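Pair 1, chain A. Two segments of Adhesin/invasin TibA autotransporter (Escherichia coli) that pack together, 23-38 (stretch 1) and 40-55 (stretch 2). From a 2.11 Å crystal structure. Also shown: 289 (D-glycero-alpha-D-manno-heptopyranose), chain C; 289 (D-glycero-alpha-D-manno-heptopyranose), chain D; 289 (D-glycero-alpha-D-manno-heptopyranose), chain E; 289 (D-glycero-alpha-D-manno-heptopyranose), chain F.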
# COMPACT_ATOMS: atom_id res chain seq x y z
N SER A 23 20.47 28.72 -5.77
CA SER A 23 20.11 28.64 -4.36
C SER A 23 20.00 27.17 -3.98
O SER A 23 19.71 26.33 -4.82
CB SER A 23 18.79 29.36 -4.06
OG SER A 23 18.90 30.74 -4.35
N LYS A 24 20.23 26.90 -2.70
CA LYS A 24 20.23 25.53 -2.19
C LYS A 24 18.91 25.21 -1.50
O LYS A 24 18.24 24.22 -1.82
CB LYS A 24 21.41 25.37 -1.23
CG LYS A 24 22.14 24.05 -1.37
CD LYS A 24 22.78 23.89 -2.74
CE LYS A 24 23.49 22.55 -2.87
NZ LYS A 24 24.98 22.62 -2.84
N SER A 25 18.54 26.06 -0.56
CA SER A 25 17.31 25.94 0.20
C SER A 25 16.17 26.68 -0.50
O SER A 25 16.40 27.74 -1.09
CB SER A 25 17.56 26.52 1.60
OG SER A 25 16.88 25.78 2.60
N MSE A 26 14.97 26.13 -0.49
CA MSE A 26 13.74 26.86 -0.82
C MSE A 26 12.83 26.65 0.34
O MSE A 26 12.61 25.53 0.79
CB MSE A 26 12.99 26.43 -2.08
CG MSE A 26 11.88 27.39 -2.50
SE MSE A 26 10.69 26.79 -3.96
CE MSE A 26 11.87 27.11 -5.51
N HIS A 27 12.27 27.74 0.84
CA HIS A 27 11.36 27.65 1.97
C HIS A 27 10.05 28.28 1.54
O HIS A 27 10.04 29.19 0.71
CB HIS A 27 11.95 28.37 3.18
CG HIS A 27 13.09 27.62 3.80
ND1 HIS A 27 13.07 27.17 5.11
CD2 HIS A 27 14.30 27.25 3.30
CE1 HIS A 27 14.19 26.53 5.37
NE2 HIS A 27 14.96 26.57 4.30
N LEU A 28 8.95 27.74 2.05
CA LEU A 28 7.62 28.27 1.76
C LEU A 28 6.93 28.47 3.09
O LEU A 28 7.02 27.61 3.96
CB LEU A 28 6.81 27.32 0.89
CG LEU A 28 7.33 27.05 -0.52
CD1 LEU A 28 8.64 26.27 -0.57
CD2 LEU A 28 6.27 26.26 -1.25
N SER A 29 6.27 29.62 3.24
CA SER A 29 5.44 29.90 4.40
C SER A 29 4.04 30.27 3.92
O SER A 29 3.71 30.04 2.74
CB SER A 29 6.07 31.00 5.26
OG SER A 29 7.45 30.74 5.47
N ALA A 30 3.22 30.73 4.86
CA ALA A 30 1.82 31.06 4.62
C ALA A 30 1.67 31.93 3.38
O ALA A 30 2.21 33.03 3.32
CB ALA A 30 1.25 31.77 5.85
N GLY A 31 1.00 31.40 2.36
CA GLY A 31 0.67 32.15 1.15
C GLY A 31 1.67 31.99 0.03
O GLY A 31 1.42 32.43 -1.10
N ASP A 32 2.81 31.37 0.33
CA ASP A 32 3.84 31.18 -0.68
C ASP A 32 3.44 30.07 -1.67
O ASP A 32 2.61 29.21 -1.38
CB ASP A 32 5.19 30.87 -0.03
CG ASP A 32 5.77 32.05 0.72
OD1 ASP A 32 5.53 33.21 0.30
OD2 ASP A 32 6.50 31.83 1.72
N THR A 33 4.08 30.13 -2.83
CA THR A 33 3.78 29.26 -3.95
C THR A 33 5.04 28.86 -4.70
O THR A 33 5.97 29.66 -4.86
CB THR A 33 2.84 29.99 -4.93
OG1 THR A 33 1.50 29.76 -4.48
CG2 THR A 33 2.98 29.48 -6.37
N ALA A 34 5.06 27.64 -5.20
CA ALA A 34 6.18 27.18 -6.01
C ALA A 34 5.63 26.25 -7.08
O ALA A 34 4.81 25.38 -6.77
CB ALA A 34 7.21 26.49 -5.15
N LYS A 35 6.03 26.47 -8.33
CA LYS A 35 5.51 25.68 -9.44
C LYS A 35 6.66 25.23 -10.34
O LYS A 35 7.65 25.95 -10.52
CB LYS A 35 4.45 26.47 -10.21
CG LYS A 35 3.29 26.93 -9.33
CD LYS A 35 2.33 27.88 -10.03
CE LYS A 35 1.51 27.18 -11.11
NZ LYS A 35 0.68 26.06 -10.61
N ASN A 36 6.50 24.03 -10.88
CA ASN A 36 7.50 23.39 -11.75
C ASN A 36 8.93 23.53 -11.23
O ASN A 36 9.86 23.73 -12.01
CB ASN A 36 7.43 23.95 -13.18
CG ASN A 36 6.54 23.14 -14.11
OD1 ASN A 36 6.35 21.94 -13.94
ND2 ASN A 36 6.02 23.81 -15.13
N THR A 37 9.11 23.45 -9.91
CA THR A 37 10.45 23.41 -9.34
C THR A 37 11.14 22.09 -9.67
O THR A 37 10.49 21.04 -9.73
CB THR A 37 10.41 23.56 -7.81
OG1 THR A 37 9.52 24.62 -7.45
CG2 THR A 37 11.80 23.84 -7.29
N THR A 38 12.44 22.15 -9.90
CA THR A 38 13.23 20.95 -10.12
C THR A 38 14.26 20.90 -8.99
O THR A 38 15.08 21.81 -8.91
CB THR A 38 13.93 20.95 -11.49
OG1 THR A 38 12.95 21.11 -12.53
CG2 THR A 38 14.69 19.66 -11.73
N ASN A 40 17.40 19.18 -7.44
CA ASN A 40 18.53 18.32 -7.75
C ASN A 40 19.46 18.18 -6.55
O ASN A 40 19.26 18.81 -5.51
CB ASN A 40 19.28 18.83 -8.99
CG ASN A 40 18.48 18.64 -10.26
OD1 ASN A 40 17.50 17.90 -10.31
ND2 ASN A 40 18.91 19.32 -11.31
N SER A 41 20.47 17.33 -6.73
CA SER A 41 21.33 16.85 -5.65
C SER A 41 21.74 17.97 -4.70
O SER A 41 22.23 19.01 -5.14
CB SER A 41 22.57 16.15 -6.23
OG SER A 41 23.17 15.26 -5.31
N GLY A 42 21.54 17.77 -3.40
CA GLY A 42 21.86 18.78 -2.39
C GLY A 42 20.75 19.80 -2.20
O GLY A 42 20.75 20.55 -1.21
N GLY A 43 19.78 19.80 -3.10
CA GLY A 43 18.59 20.64 -2.99
C GLY A 43 17.56 20.24 -1.95
O GLY A 43 17.11 19.08 -1.93
N LYS A 44 17.18 21.19 -1.10
CA LYS A 44 16.12 21.03 -0.12
C LYS A 44 14.96 22.01 -0.32
O LYS A 44 15.15 23.23 -0.25
CB LYS A 44 16.70 21.22 1.29
CG LYS A 44 17.95 20.41 1.58
CD LYS A 44 17.93 19.78 2.96
CE LYS A 44 18.75 18.49 3.02
NZ LYS A 44 18.12 17.45 3.88
N GLN A 45 13.75 21.51 -0.58
CA GLN A 45 12.53 22.31 -0.51
C GLN A 45 11.75 22.05 0.78
O GLN A 45 11.37 20.91 1.07
CB GLN A 45 11.61 22.03 -1.70
CG GLN A 45 10.46 23.03 -1.82
CD GLN A 45 9.43 22.64 -2.87
OE1 GLN A 45 8.70 21.67 -2.69
NE2 GLN A 45 9.33 23.42 -3.94
N TYR A 46 11.48 23.10 1.54
CA TYR A 46 10.72 22.97 2.77
C TYR A 46 9.38 23.66 2.57
O TYR A 46 9.34 24.88 2.39
CB TYR A 46 11.42 23.61 3.96
CG TYR A 46 12.78 23.05 4.30
CD1 TYR A 46 13.87 23.33 3.49
CD2 TYR A 46 12.99 22.28 5.44
CE1 TYR A 46 15.13 22.85 3.78
CE2 TYR A 46 14.25 21.80 5.75
CZ TYR A 46 15.32 22.09 4.91
OH TYR A 46 16.60 21.65 5.13
N VAL A 47 8.30 22.88 2.62
CA VAL A 47 6.96 23.41 2.45
C VAL A 47 6.29 23.51 3.82
O VAL A 47 5.82 22.49 4.34
CB VAL A 47 6.09 22.54 1.53
CG1 VAL A 47 4.78 23.27 1.22
CG2 VAL A 47 6.79 22.20 0.22
N SER A 48 6.21 24.71 4.39
CA SER A 48 5.67 24.88 5.74
C SER A 48 4.19 25.25 5.79
O SER A 48 3.49 25.29 4.78
CB SER A 48 6.47 25.93 6.53
OG SER A 48 7.87 25.92 6.27
N SER A 49 3.67 25.53 6.98
CA SER A 49 2.24 25.77 7.11
C SER A 49 1.73 26.86 6.16
O SER A 49 2.23 27.98 6.16
CB SER A 49 1.90 26.18 8.54
OG SER A 49 0.50 26.36 8.73
N GLY A 50 0.70 26.51 5.39
CA GLY A 50 0.08 27.42 4.44
C GLY A 50 0.86 27.59 3.15
O GLY A 50 0.43 28.32 2.26
N GLY A 51 2.02 26.95 3.05
CA GLY A 51 2.74 26.87 1.78
C GLY A 51 2.13 25.86 0.83
O GLY A 51 1.44 24.93 1.26
N SER A 52 2.40 26.02 -0.46
CA SER A 52 1.91 25.11 -1.48
C SER A 52 2.93 24.93 -2.60
O SER A 52 3.23 25.87 -3.33
CB SER A 52 0.61 25.63 -2.11
OG SER A 52 -0.56 25.13 -1.47
N ALA A 53 3.45 23.71 -2.73
CA ALA A 53 4.29 23.35 -3.87
C ALA A 53 3.45 22.59 -4.89
O ALA A 53 2.57 21.82 -4.53
CB ALA A 53 5.49 22.51 -3.44
N THR A 54 3.76 22.82 -6.16
CA THR A 54 3.01 22.21 -7.24
C THR A 54 4.00 21.81 -8.32
O THR A 54 4.97 22.52 -8.56
CB THR A 54 1.97 23.22 -7.78
OG1 THR A 54 1.38 23.91 -6.67
CG2 THR A 54 0.88 22.50 -8.57
N SER A 55 3.80 20.64 -8.90
CA SER A 55 4.56 20.17 -10.05
C SER A 55 6.07 20.10 -9.81
O SER A 55 6.87 20.28 -10.73
CB SER A 55 4.29 21.07 -11.26
OG SER A 55 2.91 21.22 -11.55
O7 289 C . 6.01 18.82 -16.87
C7 289 C . 5.37 18.91 -15.59
C6 289 C . 4.55 20.19 -15.45
O6 289 C . 3.90 20.50 -16.69
C5 289 C . 3.51 20.13 -14.34
O5 289 C . 3.30 21.45 -13.84
C1 289 C . 2.41 21.50 -12.72
C2 289 C . 0.99 21.04 -13.04
O2 289 C . 0.26 21.99 -13.82
C3 289 C . 1.07 19.68 -13.73
O3 289 C . -0.21 19.40 -14.32
C4 289 C . 2.16 19.58 -14.80
O4 289 C . 2.30 18.20 -15.14
O7 289 D . 7.58 26.45 12.47
C7 289 D . 7.03 26.19 11.17
C6 289 D . 7.65 27.05 10.07
O6 289 D . 8.50 28.08 10.58
C5 289 D . 8.46 26.21 9.09
O5 289 D . 8.53 27.00 7.91
C1 289 D . 9.03 26.23 6.80
C2 289 D . 10.51 25.91 7.05
O2 289 D . 11.31 27.10 7.13
C3 289 D . 10.57 25.08 8.33
O3 289 D . 11.91 24.77 8.72
C4 289 D . 9.88 25.81 9.47
O4 289 D . 9.92 24.92 10.59
O7 289 E . 27.83 18.59 -3.43
C7 289 E . 26.72 19.12 -4.17
C6 289 E . 26.01 18.06 -5.01
O6 289 E . 26.99 17.38 -5.81
C5 289 E . 25.15 17.05 -4.23
O5 289 E . 25.19 15.80 -4.94
C1 289 E . 24.14 14.94 -4.50
C2 289 E . 24.43 14.51 -3.06
O2 289 E . 25.66 13.78 -3.00
C3 289 E . 24.51 15.74 -2.17
O3 289 E . 24.91 15.37 -0.85
C4 289 E . 25.47 16.78 -2.76
O4 289 E . 25.38 17.96 -1.95
O7 289 F . -2.75 28.73 6.10
C7 289 F . -2.83 29.76 7.09
C6 289 F . -1.54 29.82 7.91
O6 289 F . -1.68 30.90 8.84
C5 289 F . -1.20 28.52 8.63
O5 289 F . 0.13 28.59 9.14
C1 289 F . 0.54 27.31 9.62
C2 289 F . -0.12 27.11 10.98
O2 289 F . 0.23 28.17 11.87
C3 289 F . -1.62 27.03 10.71
O3 289 F . -2.39 27.10 11.92
C4 289 F . -2.11 28.14 9.80
O4 289 F . -3.32 27.59 9.28

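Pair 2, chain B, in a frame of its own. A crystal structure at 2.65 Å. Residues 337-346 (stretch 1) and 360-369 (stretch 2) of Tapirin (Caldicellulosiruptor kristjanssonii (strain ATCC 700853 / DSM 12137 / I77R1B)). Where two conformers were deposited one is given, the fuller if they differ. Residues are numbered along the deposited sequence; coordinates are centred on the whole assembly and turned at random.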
# COMPACT_ATOMS: atom_id res chain seq x y z
N LYS B 337 5.71 -3.98 20.91
CA LYS B 337 6.71 -4.70 21.69
C LYS B 337 7.80 -3.76 22.18
O LYS B 337 8.20 -3.79 23.35
CB LYS B 337 7.31 -5.83 20.84
CG LYS B 337 8.24 -6.83 21.58
CD LYS B 337 7.44 -7.68 22.57
CE LYS B 337 8.15 -8.98 22.92
NZ LYS B 337 7.82 -9.44 24.30
N LYS B 338 8.28 -2.90 21.29
CA LYS B 338 9.38 -2.00 21.61
C LYS B 338 9.22 -0.73 20.77
O LYS B 338 8.76 -0.78 19.63
CB LYS B 338 10.74 -2.66 21.35
CG LYS B 338 11.89 -2.00 22.10
CD LYS B 338 13.25 -2.63 21.82
CE LYS B 338 14.34 -1.92 22.65
NZ LYS B 338 15.75 -2.38 22.43
N LEU B 339 9.56 0.40 21.37
CA LEU B 339 9.72 1.65 20.65
C LEU B 339 11.15 2.09 20.89
O LEU B 339 11.57 2.18 22.04
CB LEU B 339 8.74 2.71 21.12
CG LEU B 339 9.06 4.12 20.59
CD1 LEU B 339 8.86 4.20 19.07
CD2 LEU B 339 8.25 5.19 21.31
N THR B 340 11.91 2.30 19.82
CA THR B 340 13.26 2.82 19.98
C THR B 340 13.39 4.05 19.10
O THR B 340 13.07 4.02 17.91
CB THR B 340 14.35 1.76 19.66
OG1 THR B 340 14.66 1.75 18.27
CG2 THR B 340 13.89 0.39 20.07
N VAL B 341 13.84 5.14 19.70
CA VAL B 341 14.12 6.38 18.99
C VAL B 341 15.63 6.61 19.08
O VAL B 341 16.19 6.62 20.18
CB VAL B 341 13.32 7.56 19.56
CG1 VAL B 341 13.43 8.78 18.67
CG2 VAL B 341 11.87 7.14 19.71
N THR B 342 16.28 6.77 17.94
CA THR B 342 17.73 6.91 17.87
C THR B 342 18.06 7.92 16.79
O THR B 342 17.20 8.29 15.98
CB THR B 342 18.43 5.58 17.54
OG1 THR B 342 17.71 4.50 18.14
CG2 THR B 342 19.88 5.56 18.04
N ASP B 343 19.31 8.35 16.77
CA ASP B 343 19.90 9.03 15.62
C ASP B 343 19.01 10.18 15.16
O ASP B 343 18.73 10.34 13.97
CB ASP B 343 20.19 8.04 14.49
CG ASP B 343 20.96 6.79 14.97
OD1 ASP B 343 22.08 6.90 15.52
OD2 ASP B 343 20.42 5.68 14.79
N ASN B 344 18.55 10.97 16.12
CA ASN B 344 17.80 12.21 15.93
C ASN B 344 16.35 12.00 15.53
O ASN B 344 15.72 12.93 15.01
CB ASN B 344 18.46 13.12 14.89
CG ASN B 344 19.71 13.75 15.42
OD1 ASN B 344 20.81 13.41 14.98
ND2 ASN B 344 19.56 14.66 16.37
N GLY B 345 15.80 10.83 15.76
CA GLY B 345 14.37 10.64 15.58
C GLY B 345 13.57 11.45 16.59
O GLY B 345 14.09 12.14 17.47
N ARG B 346 12.24 11.36 16.43
CA ARG B 346 11.30 11.96 17.37
C ARG B 346 9.98 11.22 17.32
O ARG B 346 9.43 11.00 16.23
CB ARG B 346 11.06 13.45 17.08
CG ARG B 346 9.95 14.01 17.95
CD ARG B 346 10.02 15.52 18.08
NE ARG B 346 9.86 16.21 16.81
CZ ARG B 346 9.53 17.49 16.68
NH1 ARG B 346 9.31 18.24 17.77
NH2 ARG B 346 9.41 18.03 15.47
N LEU B 360 11.03 0.45 26.11
CA LEU B 360 11.24 1.77 25.54
C LEU B 360 12.72 2.09 25.59
O LEU B 360 13.31 2.15 26.67
CB LEU B 360 10.43 2.82 26.29
CG LEU B 360 10.82 4.27 26.03
CD1 LEU B 360 10.65 4.62 24.57
CD2 LEU B 360 9.97 5.16 26.91
N GLU B 361 13.32 2.31 24.43
CA GLU B 361 14.72 2.68 24.31
C GLU B 361 14.82 4.01 23.59
O GLU B 361 14.20 4.19 22.54
CB GLU B 361 15.50 1.59 23.55
CG GLU B 361 17.01 1.78 23.53
CD GLU B 361 17.71 0.86 22.55
OE1 GLU B 361 18.58 1.35 21.78
OE2 GLU B 361 17.39 -0.35 22.54
N VAL B 362 15.58 4.95 24.16
CA VAL B 362 15.88 6.23 23.53
C VAL B 362 17.39 6.43 23.59
O VAL B 362 18.03 6.07 24.59
CB VAL B 362 15.14 7.40 24.21
CG1 VAL B 362 15.31 8.71 23.42
CG2 VAL B 362 13.66 7.07 24.39
N ARG B 363 17.96 7.02 22.54
CA ARG B 363 19.39 6.90 22.31
C ARG B 363 19.81 7.97 21.32
O ARG B 363 18.97 8.56 20.63
CB ARG B 363 19.71 5.49 21.79
CG ARG B 363 21.16 5.07 21.77
CD ARG B 363 21.27 3.55 21.86
NE ARG B 363 20.58 3.00 23.04
CZ ARG B 363 21.11 2.88 24.26
NH1 ARG B 363 22.37 3.27 24.49
NH2 ARG B 363 20.39 2.37 25.25
N ASN B 364 21.12 8.23 21.27
CA ASN B 364 21.77 9.09 20.28
C ASN B 364 20.90 10.25 19.82
O ASN B 364 20.58 10.35 18.63
CB ASN B 364 22.19 8.26 19.06
CG ASN B 364 23.17 7.15 19.40
OD1 ASN B 364 23.84 7.19 20.44
ND2 ASN B 364 23.27 6.16 18.52
N ASN B 365 20.50 11.12 20.75
CA ASN B 365 19.71 12.33 20.49
C ASN B 365 18.29 12.05 20.01
O ASN B 365 17.62 12.96 19.52
CB ASN B 365 20.40 13.26 19.48
CG ASN B 365 21.58 13.99 20.09
OD1 ASN B 365 22.70 13.88 19.59
ND2 ASN B 365 21.34 14.72 21.19
N GLY B 366 17.81 10.82 20.15
CA GLY B 366 16.39 10.59 20.02
C GLY B 366 15.62 11.39 21.05
O GLY B 366 16.12 11.71 22.13
N ARG B 367 14.39 11.75 20.70
CA ARG B 367 13.51 12.50 21.59
C ARG B 367 12.14 11.84 21.61
O ARG B 367 11.63 11.44 20.56
CB ARG B 367 13.39 13.97 21.14
CG ARG B 367 14.74 14.65 20.93
CD ARG B 367 14.67 16.16 21.15
NE ARG B 367 13.60 16.83 20.40
CZ ARG B 367 13.52 16.89 19.07
NH1 ARG B 367 14.43 16.32 18.29
NH2 ARG B 367 12.50 17.54 18.50
N VAL B 368 11.56 11.71 22.79
CA VAL B 368 10.16 11.34 22.93
C VAL B 368 9.45 12.49 23.62
O VAL B 368 9.85 12.88 24.72
CB VAL B 368 9.96 10.04 23.71
CG1 VAL B 368 8.52 9.97 24.25
CG2 VAL B 368 10.28 8.84 22.86
N PHE B 369 8.41 13.01 23.00
CA PHE B 369 7.61 14.07 23.58
C PHE B 369 6.23 13.52 23.93
O PHE B 369 5.56 12.94 23.08
CB PHE B 369 7.50 15.24 22.60
CG PHE B 369 6.95 16.49 23.20
CD1 PHE B 369 5.57 16.71 23.23
CD2 PHE B 369 7.79 17.47 23.70
CE1 PHE B 369 5.05 17.89 23.77
CE2 PHE B 369 7.28 18.65 24.24
CZ PHE B 369 5.91 18.86 24.28

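Both pairs stack one rung of chain on the next as parallel strands, each strand leading into a tight turn that is itself stacked on its counterpart. Fourteen central residues superpose with an RMSD of 0.7 Å. In pair 1 the strands 25-28 and 44-47 run 8° from parallel with axes 4.7 Å apart; in pair 2 the strands 338-341 and 360-363 give 6° and 4.7 Å. The backbone ladder also matches. A:Tyr46 N donates to A:Met26 O (2.8 Å) and A:Leu28 N to A:Tyr46 O (2.9 Å), just as B:Glu361 N donates to B:Leu339 O and B:Val341 N to B:Glu361 O (both 3.0 Å).

One face of each sheet is buried. A:Met26, a selenomethionine, matches B:Leu339, and A:Leu28 matches B:Val341. In pair 1 the long A:Leu28 reaches A:Val47 (CD2 to CG1, 4.2 Å) and A:Ala53 (CD2 to CB, 4.4 Å). In pair 2 the shorter B:Val341 meets the larger B:Val368, the match of A:Ala53, with CG2 atoms 3.9 Å apart, so bulk has moved from one strand to the other. A:Gln45, where pair 2 has B:Leu360, is polar yet buried; its OE1 is hydrogen-bonded elsewhere in the structure.

The other face divides the pairs chemically. A:His27 and A:Tyr46 form an offset stack, ring centroids 4.5 Å apart and planes at 18°, because flat rings in register can lie over one another. Their matches, B:Thr340 and B:Glu361, cannot stack; instead B:Glu361 OE2 takes a salt bridge from B:Lys338 NZ at 2.6 Å, while its OE1 holds B:Arg363 NE at 2.9 Å within the same stretch.

The turns differ in type: II in pair 1, I' in pair 2. A:Gly31 and A:Gly50 accept positive phi easily; the matched B:Asn344 and B:Asn365 do so too, asparagine being among the residues most tolerant of such angles. A:Gly51 and B:Gly366 are glycine in both, and for a clear reason: a CB would lie 3.0 Å from A:Leu28 CB or 2.5 Å from B:Val341 O.

Decoration sets pair 1 apart. A:Ser48 OG and A:Ser49 OG each bond covalently to C1 of a heptose at 1.3 Å, serine supplying the hydroxyl for the link, and A:His27 ND1 hydrogen-bonds O2 of the sugar on A:Ser48 at 2.7 Å. The matches B:Arg363 and B:Asn364 instead offer charge and amide; B:Asn364 ND2 makes a weak hydrogen bond to B:Asp343 OD1 at 3.3 Å.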